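Local atomic coordinates of Lmo0488 protein (Listeria monocytogenes serovar 1/2a, PDB entry 5TED), a protein that binds shikimate through its effector-binding domain, the part modelled here, and as a LysR-type regulator activates transcription of protocatechuate biosynthesis genes. Residues 43-51 with 58-69; 70-78 with 200-209. All coordinates share one frame; numbering follows the deposited sequence.

Interaction 1 (43-51 with 58-69); sequences TKSIIPDLK and AICSYVENEPDI. With SKM ((3R,4S,5R)-3,4,5-trihydroxycyclohex-1-ene-1-carboxylic acid), chain D.
Thr43, the first residue of helix 43-51, meets Ser61, which follows Cys60 in the chain, and both hold the carboxylate of shikimate. The backbone N of Ser61 donates to Thr43 OG1 (3.1 Å) in a nearly straight bond of 163°. OG1 lies beside its own backbone N, opposite the carbonyl carbon (chi1 -68°). This turns N and OG1 to the same ligand oxygen. Thr43 N donates to SKM O2 at 2.8 Å. The hydroxyl lies improbably close to that oxygen, and the detail of its bond is doubtful. Ser61 OG donates to the other carboxylate oxygen, SKM O3, at 2.5 Å. Arg177 also bonds Ser61 OG and probably helps to fix its position.

Behind this site the contact is apolar and close. Thr43 CG2 presses on Val63 CG2 at 3.5 Å. Ile46 sets CG2 against Ala58 CB, also at 3.5 Å, and Leu50 CG comes to the same methyl from further along the helix. Ile47 CG2, anti to its own N, touches Ile69 CD1 at 3.4 Å, tighter than usual for two carbons. Ile47 CD1 meets the same Ile69 methyl, which is touched by both branches of Ile47.

The outer side is polar and more open. Lys51 is exposed and stretches out beyond CG to reach Glu66, whose chain is bent at chi2. The two side chains cross at about a right angle. Lys51 NZ meets Glu66 OE1 at 3.0 Å on its syn side, 23° out of the carboxylate plane, in a salt bridge. At the other end of the helix, Lys44 NZ lies by Val63 CG2.

A helix N-terminus whose backbone N-H binds an effector carboxylate, backed by a nearly antiparallel strand, is characteristic of the periplasmic-binding-protein-like effector domain of LysR regulators.

Interaction 2 (70-78 with 200-209); sequences EFLPLTKQE and ALRYGKKHFL
A helix packed on a bulged sheet strand forms this contact: helix 200-208 runs at 39° to strand 70-77, and Leu74 and Thr75 make a classic beta bulge opposite Ile179. At the bulge, Leu74 O turns to the helix. It approaches Gly204 CA at 3.3 Å in a CA-H...O contact and lies in the plane of the Phe208 ring, at its edge. Leu209 CG closes in on the same oxygen at 3.5 Å. This buried carbonyl has no hydrogen-bond partner in the model.

The Leu74 side chain runs toward the start of segment 200-209. Its CG stands opposite the backbone N (chi1 177°), and CD1 reaches Ala200 O at 3.2 Å. Thr75 sets OG1 against Phe208 CB at 3.4 Å.

Leucines complete the apolar part. Leu72 CD1 and Leu201 CD1 meet tightly at 3.4 Å, their side chains at about a right angle. Leu209 lies across Pro73 to Thr75, with CD1 by Pro73 CB and CD2 by Thr75 O. The aliphatic chain of exposed Lys76 brings CE to Leu209 O at 3.4 Å. One water donates to both Pro73 O and Leu201 O, bridging the backbones.

Phe208 and Tyr203 also pack on helix 17-26, Phe208 through Thr17 and Glu20. The strand of this contact, 70-77, is paired with strand 177-184.

Interactions 1 and 2 follow each other along the chain, and their centres are about 16 Å apart. They meet on the sheet that carries strands 57-60 and 69-84. Ile59 CD1 touches Leu74 CD2 at 3.8 Å, and Phe71 CE2 lies 3.5 Å from Ser61 O. The rings of Tyr62 and Phe71 also meet edge-to-face. Interaction 1 holds shikimate directly. In interaction 2, the side chain of Thr75 is about 10 Å from the bound shikimate (SKM). Arg177 relates the two regions: it bonds Ser61 OG and the ligand, and its NE also bonds Gln77 OE1, on the strand of interaction 2. Gln77 is thus a second-shell residue of the pocket.

Interaction 1 (43-51 with 58-69)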
loop_
_atom_site.group_PDB
_atom_site.type_symbol
_atom_site.label_atom_id
_atom_site.label_comp_id
_atom_site.label_asym_id
_atom_site.label_seq_id
_atom_site.Cartn_x
_atom_site.Cartn_y
_atom_site.Cartn_z
ATOM N N THR A 43 -1.233 -6.633 -10.230
ATOM C CA THR A 43 -1.535 -6.806 -11.652
ATOM C C THR A 43 -2.681 -7.787 -11.886
ATOM O O THR A 43 -3.532 -7.570 -12.759
ATOM C CB THR A 43 -0.287 -7.275 -12.408
ATOM O OG1 THR A 43 0.699 -6.241 -12.431
ATOM C CG2 THR A 43 -0.626 -7.639 -13.857
ATOM N N LYS A 44 -2.703 -8.894 -11.150
ATOM C CA LYS A 44 -3.697 -9.914 -11.457
ATOM C C LYS A 44 -5.117 -9.440 -11.126
ATOM O O LYS A 44 -6.065 -9.802 -11.828
ATOM C CB LYS A 44 -3.333 -11.211 -10.733
ATOM C CG LYS A 44 -2.063 -11.885 -11.315
ATOM C CD LYS A 44 -2.204 -12.181 -12.823
ATOM C CE LYS A 44 -1.008 -12.953 -13.409
ATOM N NZ LYS A 44 0.208 -12.123 -13.726
ATOM N N SER A 45 -5.280 -8.571 -10.123
ATOM C CA SER A 45 -6.589 -7.962 -9.895
ATOM C C SER A 45 -6.888 -6.851 -10.903
ATOM O O SER A 45 -8.040 -6.689 -11.321
ATOM C CB SER A 45 -6.675 -7.437 -8.460
ATOM O OG SER A 45 -6.460 -6.042 -8.397
ATOM N N ILE A 46 -5.863 -6.105 -11.328
ATOM C CA ILE A 46 -6.054 -4.947 -12.201
ATOM C C ILE A 46 -6.603 -5.365 -13.560
ATOM O O ILE A 46 -7.430 -4.659 -14.156
ATOM C CB ILE A 46 -4.727 -4.171 -12.335
ATOM C CG1 ILE A 46 -4.483 -3.343 -11.062
ATOM C CG2 ILE A 46 -4.703 -3.321 -13.618
ATOM C CD1 ILE A 46 -3.069 -2.758 -10.955
ATOM N N ILE A 47 -6.141 -6.499 -14.086
ATOM C CA ILE A 47 -6.559 -6.918 -15.426
ATOM C C ILE A 47 -8.072 -7.081 -15.533
ATOM O O ILE A 47 -8.664 -6.536 -16.481
ATOM C CB ILE A 47 -5.815 -8.200 -15.835
ATOM C CG1 ILE A 47 -4.312 -7.950 -15.969
ATOM C CG2 ILE A 47 -6.420 -8.775 -17.110
ATOM C CD1 ILE A 47 -3.932 -6.994 -17.081
ATOM N N PRO A 48 -8.748 -7.829 -14.647
ATOM C CA PRO A 48 -10.216 -7.915 -14.742
ATOM C C PRO A 48 -10.903 -6.564 -14.668
ATOM O O PRO A 48 -11.950 -6.376 -15.303
ATOM C CB PRO A 48 -10.597 -8.803 -13.544
ATOM C CG PRO A 48 -9.364 -9.557 -13.200
ATOM C CD PRO A 48 -8.203 -8.686 -13.577
ATOM N N ASP A 49 -10.370 -5.623 -13.876
ATOM C CA ASP A 49 -11.013 -4.317 -13.759
ATOM C C ASP A 49 -10.799 -3.454 -14.989
ATOM O O ASP A 49 -11.545 -2.485 -15.194
ATOM C CB ASP A 49 -10.531 -3.585 -12.510
ATOM C CG ASP A 49 -11.158 -4.131 -11.246
ATOM O OD1 ASP A 49 -12.174 -4.835 -11.368
ATOM O OD2 ASP A 49 -10.678 -3.827 -10.135
ATOM N N LEU A 50 -9.809 -3.781 -15.821
ATOM C CA LEU A 50 -9.747 -3.183 -17.148
ATOM C C LEU A 50 -10.817 -3.784 -18.044
ATOM O O LEU A 50 -11.524 -3.060 -18.756
ATOM C CB LEU A 50 -8.371 -3.393 -17.775
ATOM C CG LEU A 50 -7.342 -2.292 -17.967
ATOM C CD1 LEU A 50 -6.316 -2.828 -18.957
ATOM C CD2 LEU A 50 -7.947 -0.991 -18.474
ATOM N N LYS A 51 -10.957 -5.116 -18.014
ATOM C CA LYS A 51 -11.917 -5.781 -18.888
ATOM C C LYS A 51 -13.347 -5.392 -18.536
ATOM O O LYS A 51 -14.185 -5.237 -19.431
ATOM C CB LYS A 51 -11.771 -7.303 -18.805
ATOM C CG LYS A 51 -10.557 -7.849 -19.498
ATOM C CD LYS A 51 -10.350 -9.320 -19.146
ATOM C CE LYS A 51 -9.108 -9.877 -19.826
ATOM N NZ LYS A 51 -8.873 -11.293 -19.421
ATOM N N ALA A 58 -4.783 1.385 -17.251
ATOM C CA ALA A 58 -4.067 0.809 -16.126
ATOM C C ALA A 58 -2.569 0.916 -16.365
ATOM O O ALA A 58 -2.105 1.009 -17.501
ATOM C CB ALA A 58 -4.459 -0.651 -15.888
ATOM N N ILE A 59 -1.823 0.934 -15.269
ATOM C CA ILE A 59 -0.372 0.863 -15.286
ATOM C C ILE A 59 0.018 -0.373 -14.488
ATOM O O ILE A 59 -0.234 -0.431 -13.272
ATOM C CB ILE A 59 0.268 2.125 -14.683
ATOM C CG1 ILE A 59 -0.166 3.376 -15.480
ATOM C CG2 ILE A 59 1.798 1.952 -14.631
ATOM C CD1 ILE A 59 0.288 4.718 -14.858
ATOM N N CYS A 60 0.625 -1.357 -15.154
ATOM C CA CYS A 60 0.838 -2.641 -14.488
ATOM C C CYS A 60 1.892 -3.461 -15.237
ATOM O O CYS A 60 2.527 -2.986 -16.187
ATOM C CB CYS A 60 -0.487 -3.410 -14.363
ATOM S SG CYS A 60 -1.172 -3.911 -15.951
ATOM N N SER A 61 2.086 -4.704 -14.785
ATOM C CA SER A 61 3.015 -5.634 -15.413
ATOM C C SER A 61 2.395 -6.234 -16.668
ATOM O O SER A 61 1.170 -6.356 -16.791
ATOM C CB SER A 61 3.393 -6.776 -14.458
ATOM O OG SER A 61 4.074 -6.289 -13.303
ATOM N N TYR A 62 3.253 -6.617 -17.602
ATOM C CA TYR A 62 2.799 -7.383 -18.754
ATOM C C TYR A 62 2.272 -8.742 -18.306
ATOM O O TYR A 62 2.815 -9.362 -17.387
ATOM C CB TYR A 62 3.949 -7.560 -19.744
ATOM C CG TYR A 62 3.588 -8.362 -20.977
ATOM C CD1 TYR A 62 2.812 -7.805 -21.987
ATOM C CD2 TYR A 62 4.030 -9.668 -21.140
ATOM C CE1 TYR A 62 2.477 -8.528 -23.124
ATOM C CE2 TYR A 62 3.703 -10.400 -22.284
ATOM C CZ TYR A 62 2.926 -9.821 -23.264
ATOM O OH TYR A 62 2.587 -10.530 -24.389
ATOM N N VAL A 63 1.221 -9.220 -18.970
ATOM C CA VAL A 63 0.643 -10.527 -18.682
ATOM C C VAL A 63 0.503 -11.274 -19.997
ATOM O O VAL A 63 -0.118 -10.773 -20.937
ATOM C CB VAL A 63 -0.723 -10.420 -17.969
ATOM C CG1 VAL A 63 -1.307 -11.819 -17.727
ATOM C CG2 VAL A 63 -0.580 -9.692 -16.663
ATOM N N GLU A 64 1.076 -12.473 -20.064
ATOM C CA GLU A 64 0.998 -13.253 -21.285
ATOM C C GLU A 64 -0.416 -13.777 -21.506
ATOM O O GLU A 64 -1.187 -13.972 -20.560
ATOM C CB GLU A 64 2.002 -14.404 -21.240
ATOM C CG GLU A 64 3.296 -14.056 -21.932
ATOM C CD GLU A 64 4.287 -15.193 -21.914
ATOM O OE1 GLU A 64 3.860 -16.363 -22.025
ATOM O OE2 GLU A 64 5.496 -14.911 -21.787
ATOM N N ASN A 65 -0.752 -13.987 -22.782
ATOM C CA ASN A 65 -2.027 -14.577 -23.190
ATOM C C ASN A 65 -3.211 -13.717 -22.764
ATOM O O ASN A 65 -4.225 -14.216 -22.278
ATOM C CB ASN A 65 -2.169 -15.998 -22.654
ATOM C CG ASN A 65 -1.501 -17.003 -23.545
ATOM O OD1 ASN A 65 -0.327 -17.321 -23.366
ATOM N ND2 ASN A 65 -2.238 -17.502 -24.529
ATOM N N GLU A 66 -3.088 -12.412 -22.979
ATOM C CA GLU A 66 -4.176 -11.462 -22.771
ATOM C C GLU A 66 -4.373 -10.690 -24.064
ATOM O O GLU A 66 -4.104 -9.486 -24.138
ATOM C CB GLU A 66 -3.875 -10.525 -21.602
ATOM C CG GLU A 66 -3.792 -11.224 -20.267
ATOM C CD GLU A 66 -5.139 -11.754 -19.846
ATOM O OE1 GLU A 66 -6.120 -11.440 -20.549
ATOM O OE2 GLU A 66 -5.219 -12.470 -18.826
ATOM N N PRO A 67 -4.855 -11.362 -25.112
ATOM C CA PRO A 67 -4.939 -10.717 -26.430
ATOM C C PRO A 67 -5.904 -9.541 -26.480
ATOM O O PRO A 67 -5.818 -8.727 -27.407
ATOM C CB PRO A 67 -5.401 -11.859 -27.341
ATOM C CG PRO A 67 -6.171 -12.760 -26.426
ATOM C CD PRO A 67 -5.443 -12.713 -25.113
ATOM N N ASP A 68 -6.832 -9.438 -25.527
ATOM C CA ASP A 68 -7.761 -8.316 -25.484
ATOM C C ASP A 68 -7.147 -7.054 -24.902
ATOM O O ASP A 68 -7.768 -5.985 -24.991
ATOM C CB ASP A 68 -9.000 -8.706 -24.679
ATOM C CG ASP A 68 -9.762 -9.866 -25.307
ATOM O OD1 ASP A 68 -9.716 -10.010 -26.552
ATOM O OD2 ASP A 68 -10.397 -10.630 -24.553
ATOM N N ILE A 69 -5.961 -7.142 -24.306
ATOM C CA ILE A 69 -5.340 -6.007 -23.634
ATOM C C ILE A 69 -4.122 -5.579 -24.431
ATOM O O ILE A 69 -3.305 -6.417 -24.828
ATOM C CB ILE A 69 -4.964 -6.346 -22.185
ATOM C CG1 ILE A 69 -6.234 -6.660 -21.390
ATOM C CG2 ILE A 69 -4.252 -5.176 -21.544
ATOM C CD1 ILE A 69 -5.984 -7.082 -20.000
HETATM O O12 SKM D . 3.632 -3.614 -5.821
HETATM C C8 SKM D . 3.957 -4.997 -5.724
HETATM C C6 SKM D . 2.854 -5.791 -5.919
HETATM O O7 SKM D . 3.187 -7.176 -5.830
HETATM C C5 SKM D . 2.154 -5.598 -7.403
HETATM C C4 SKM D . 3.116 -5.699 -8.505
HETATM C C1 SKM D . 2.662 -5.970 -9.948
HETATM O O2 SKM D . 1.519 -6.474 -10.143
HETATM O O3 SKM D . 3.436 -5.710 -10.920
HETATM C C10 SKM D . 4.670 -5.451 -8.202
HETATM C C9 SKM D . 5.152 -5.360 -6.858
HETATM O O11 SKM D . 6.108 -4.377 -6.807
#

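Interaction 2 (70-78 with 200-209)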
loop_
_atom_site.group_PDB
_atom_site.type_symbol
_atom_site.label_atom_id
_atom_site.label_comp_id
_atom_site.label_asym_id
_atom_site.label_seq_id
_atom_site.Cartn_x
_atom_site.Cartn_y
_atom_site.Cartn_z
ATOM N N GLU A 70 -4.014 -4.281 -24.679
ATOM C CA GLU A 70 -2.837 -3.706 -25.311
ATOM C C GLU A 70 -1.887 -3.221 -24.228
ATOM O O GLU A 70 -2.270 -2.397 -23.397
ATOM C CB GLU A 70 -3.233 -2.547 -26.216
ATOM C CG GLU A 70 -2.051 -1.783 -26.737
ATOM C CD GLU A 70 -2.447 -0.496 -27.388
ATOM O OE1 GLU A 70 -2.811 0.460 -26.676
ATOM O OE2 GLU A 70 -2.400 -0.445 -28.623
ATOM N N PHE A 71 -0.651 -3.714 -24.243
ATOM C CA PHE A 71 0.385 -3.283 -23.312
ATOM C C PHE A 71 1.424 -2.476 -24.085
ATOM O O PHE A 71 1.960 -2.966 -25.082
ATOM C CB PHE A 71 1.065 -4.478 -22.640
ATOM C CG PHE A 71 0.148 -5.330 -21.791
ATOM C CD1 PHE A 71 -0.528 -6.412 -22.350
ATOM C CD2 PHE A 71 -0.014 -5.073 -20.438
ATOM C CE1 PHE A 71 -1.361 -7.225 -21.575
ATOM C CE2 PHE A 71 -0.840 -5.888 -19.645
ATOM C CZ PHE A 71 -1.517 -6.963 -20.226
ATOM N N LEU A 72 1.672 -1.236 -23.662
ATOM C CA LEU A 72 2.703 -0.400 -24.268
ATOM C C LEU A 72 3.696 0.043 -23.201
ATOM O O LEU A 72 3.283 0.482 -22.115
ATOM C CB LEU A 72 2.104 0.837 -24.980
ATOM C CG LEU A 72 1.234 0.502 -26.205
ATOM C CD1 LEU A 72 0.574 1.725 -26.739
ATOM C CD2 LEU A 72 2.080 -0.116 -27.291
ATOM N N PRO A 73 4.999 -0.024 -23.476
ATOM C CA PRO A 73 5.990 0.251 -22.428
ATOM C C PRO A 73 5.847 1.672 -21.897
ATOM O O PRO A 73 5.675 2.622 -22.661
ATOM C CB PRO A 73 7.332 0.034 -23.146
ATOM C CG PRO A 73 7.028 0.207 -24.596
ATOM C CD PRO A 73 5.618 -0.276 -24.788
ATOM N N LEU A 74 5.879 1.812 -20.570
ATOM C CA LEU A 74 5.741 3.120 -19.933
ATOM C C LEU A 74 6.944 3.486 -19.081
ATOM O O LEU A 74 7.490 4.582 -19.244
ATOM C CB LEU A 74 4.465 3.180 -19.076
ATOM C CG LEU A 74 4.267 4.498 -18.304
ATOM C CD1 LEU A 74 4.019 5.676 -19.240
ATOM C CD2 LEU A 74 3.112 4.350 -17.302
ATOM N N THR A 75 7.397 2.598 -18.197
ATOM C CA THR A 75 8.562 2.886 -17.358
ATOM C C THR A 75 9.236 1.560 -17.009
ATOM O O THR A 75 8.894 0.511 -17.557
ATOM C CB THR A 75 8.143 3.699 -16.125
ATOM O OG1 THR A 75 9.298 4.061 -15.375
ATOM C CG2 THR A 75 7.158 2.910 -15.230
ATOM N N LYS A 76 10.215 1.605 -16.107
ATOM C CA LYS A 76 10.945 0.397 -15.737
ATOM C C LYS A 76 11.420 0.515 -14.299
ATOM O O LYS A 76 11.431 1.604 -13.719
ATOM C CB LYS A 76 12.141 0.154 -16.655
ATOM C CG LYS A 76 13.214 1.230 -16.566
ATOM C CD LYS A 76 14.191 1.099 -17.730
ATOM C CE LYS A 76 15.147 2.279 -17.770
ATOM N NZ LYS A 76 15.747 2.504 -16.421
ATOM N N GLN A 77 11.819 -0.622 -13.723
ATOM C CA GLN A 77 12.383 -0.631 -12.377
ATOM C C GLN A 77 13.598 -1.540 -12.343
ATOM O O GLN A 77 13.783 -2.400 -13.208
ATOM C CB GLN A 77 11.358 -1.094 -11.333
ATOM C CG GLN A 77 10.183 -0.156 -11.208
ATOM C CD GLN A 77 9.108 -0.688 -10.304
ATOM O OE1 GLN A 77 8.822 -1.889 -10.293
ATOM N NE2 GLN A 77 8.499 0.206 -9.535
ATOM N N GLU A 78 14.423 -1.337 -11.322
ATOM C CA GLU A 78 15.577 -2.183 -11.064
ATOM C C GLU A 78 15.234 -3.124 -9.912
ATOM O O GLU A 78 14.854 -2.669 -8.830
ATOM C CB GLU A 78 16.800 -1.330 -10.721
ATOM C CG GLU A 78 18.040 -2.129 -10.346
ATOM C CD GLU A 78 19.118 -1.277 -9.666
ATOM O OE1 GLU A 78 18.931 -0.038 -9.548
ATOM O OE2 GLU A 78 20.152 -1.852 -9.244
ATOM N N ALA A 200 1.116 10.176 -21.577
ATOM C CA ALA A 200 1.920 9.335 -20.696
ATOM C C ALA A 200 2.933 8.509 -21.472
ATOM O O ALA A 200 4.077 8.362 -21.035
ATOM C CB ALA A 200 1.013 8.421 -19.882
ATOM N N LEU A 201 2.540 7.960 -22.623
ATOM C CA LEU A 201 3.498 7.174 -23.403
ATOM C C LEU A 201 4.648 8.039 -23.913
ATOM O O LEU A 201 5.821 7.617 -23.893
ATOM C CB LEU A 201 2.772 6.491 -24.563
ATOM C CG LEU A 201 1.874 5.332 -24.102
ATOM C CD1 LEU A 201 1.105 4.721 -25.260
ATOM C CD2 LEU A 201 2.711 4.270 -23.397
ATOM N N ARG A 202 4.329 9.242 -24.403
ATOM C CA ARG A 202 5.368 10.175 -24.833
ATOM C C ARG A 202 6.295 10.525 -23.680
ATOM O O ARG A 202 7.522 10.567 -23.841
ATOM C CB ARG A 202 4.743 11.450 -25.402
ATOM C CG ARG A 202 4.222 11.368 -26.835
ATOM C CD ARG A 202 3.946 12.781 -27.420
ATOM N NE ARG A 202 3.221 13.660 -26.495
ATOM C CZ ARG A 202 1.894 13.802 -26.467
ATOM N NH1 ARG A 202 1.129 13.124 -27.323
ATOM N NH2 ARG A 202 1.323 14.621 -25.582
ATOM N N TYR A 203 5.715 10.814 -22.512
ATOM C CA TYR A 203 6.498 11.192 -21.337
ATOM C C TYR A 203 7.415 10.054 -20.896
ATOM O O TYR A 203 8.598 10.268 -20.605
ATOM C CB TYR A 203 5.550 11.575 -20.195
ATOM C CG TYR A 203 6.235 12.354 -19.085
ATOM C CD1 TYR A 203 6.858 11.699 -18.023
ATOM C CD2 TYR A 203 6.287 13.746 -19.127
ATOM C CE1 TYR A 203 7.497 12.410 -17.023
ATOM C CE2 TYR A 203 6.915 14.472 -18.135
ATOM C CZ TYR A 203 7.526 13.801 -17.083
ATOM O OH TYR A 203 8.177 14.532 -16.089
ATOM N N GLY A 204 6.874 8.835 -20.827
ATOM C CA GLY A 204 7.684 7.685 -20.440
ATOM C C GLY A 204 8.826 7.428 -21.407
ATOM O O GLY A 204 9.946 7.109 -20.998
ATOM N N LYS A 205 8.557 7.552 -22.704
ATOM C CA LYS A 205 9.621 7.405 -23.688
ATOM C C LYS A 205 10.735 8.413 -23.433
ATOM O O LYS A 205 11.915 8.071 -23.496
ATOM C CB LYS A 205 9.047 7.560 -25.096
ATOM C CG LYS A 205 10.025 7.264 -26.221
ATOM C CD LYS A 205 9.334 7.353 -27.576
ATOM C CE LYS A 205 10.291 6.984 -28.708
ATOM N NZ LYS A 205 9.603 6.941 -30.033
ATOM N N LYS A 206 10.370 9.659 -23.122
ATOM C CA LYS A 206 11.352 10.725 -22.967
ATOM C C LYS A 206 12.080 10.649 -21.627
ATOM O O LYS A 206 13.295 10.878 -21.569
ATOM C CB LYS A 206 10.662 12.082 -23.133
ATOM C CG LYS A 206 11.605 13.267 -23.086
ATOM C CD LYS A 206 10.867 14.524 -23.465
ATOM C CE LYS A 206 11.803 15.726 -23.481
ATOM N NZ LYS A 206 12.831 15.624 -24.551
ATOM N N HIS A 207 11.375 10.309 -20.543
ATOM C CA HIS A 207 11.945 10.456 -19.213
ATOM C C HIS A 207 12.089 9.175 -18.415
ATOM O O HIS A 207 12.864 9.172 -17.455
ATOM C CB HIS A 207 11.109 11.427 -18.375
ATOM C CG HIS A 207 10.953 12.774 -19.006
ATOM N ND1 HIS A 207 11.992 13.674 -19.101
ATOM C CD2 HIS A 207 9.865 13.393 -19.521
ATOM C CE1 HIS A 207 11.559 14.776 -19.690
ATOM N NE2 HIS A 207 10.269 14.633 -19.947
ATOM N N PHE A 208 11.333 8.121 -18.731
ATOM C CA PHE A 208 11.305 6.917 -17.902
ATOM C C PHE A 208 12.061 5.731 -18.495
ATOM O O PHE A 208 12.670 4.964 -17.743
ATOM C CB PHE A 208 9.854 6.476 -17.651
ATOM C CG PHE A 208 9.037 7.461 -16.838
ATOM C CD1 PHE A 208 9.653 8.385 -16.006
ATOM C CD2 PHE A 208 7.646 7.418 -16.871
ATOM C CE1 PHE A 208 8.878 9.292 -15.255
ATOM C CE2 PHE A 208 6.870 8.297 -16.113
ATOM C CZ PHE A 208 7.495 9.235 -15.303
ATOM N N LEU A 209 12.077 5.574 -19.817
ATOM C CA LEU A 209 12.544 4.319 -20.395
ATOM C C LEU A 209 14.001 4.339 -20.837
ATOM O O LEU A 209 14.584 3.265 -21.003
ATOM C CB LEU A 209 11.649 3.919 -21.574
ATOM C CG LEU A 209 10.220 3.520 -21.193
ATOM C CD1 LEU A 209 9.305 3.481 -22.409
ATOM C CD2 LEU A 209 10.208 2.161 -20.507
HETATM O O HOH W 1 6.507 4.824 -24.114
#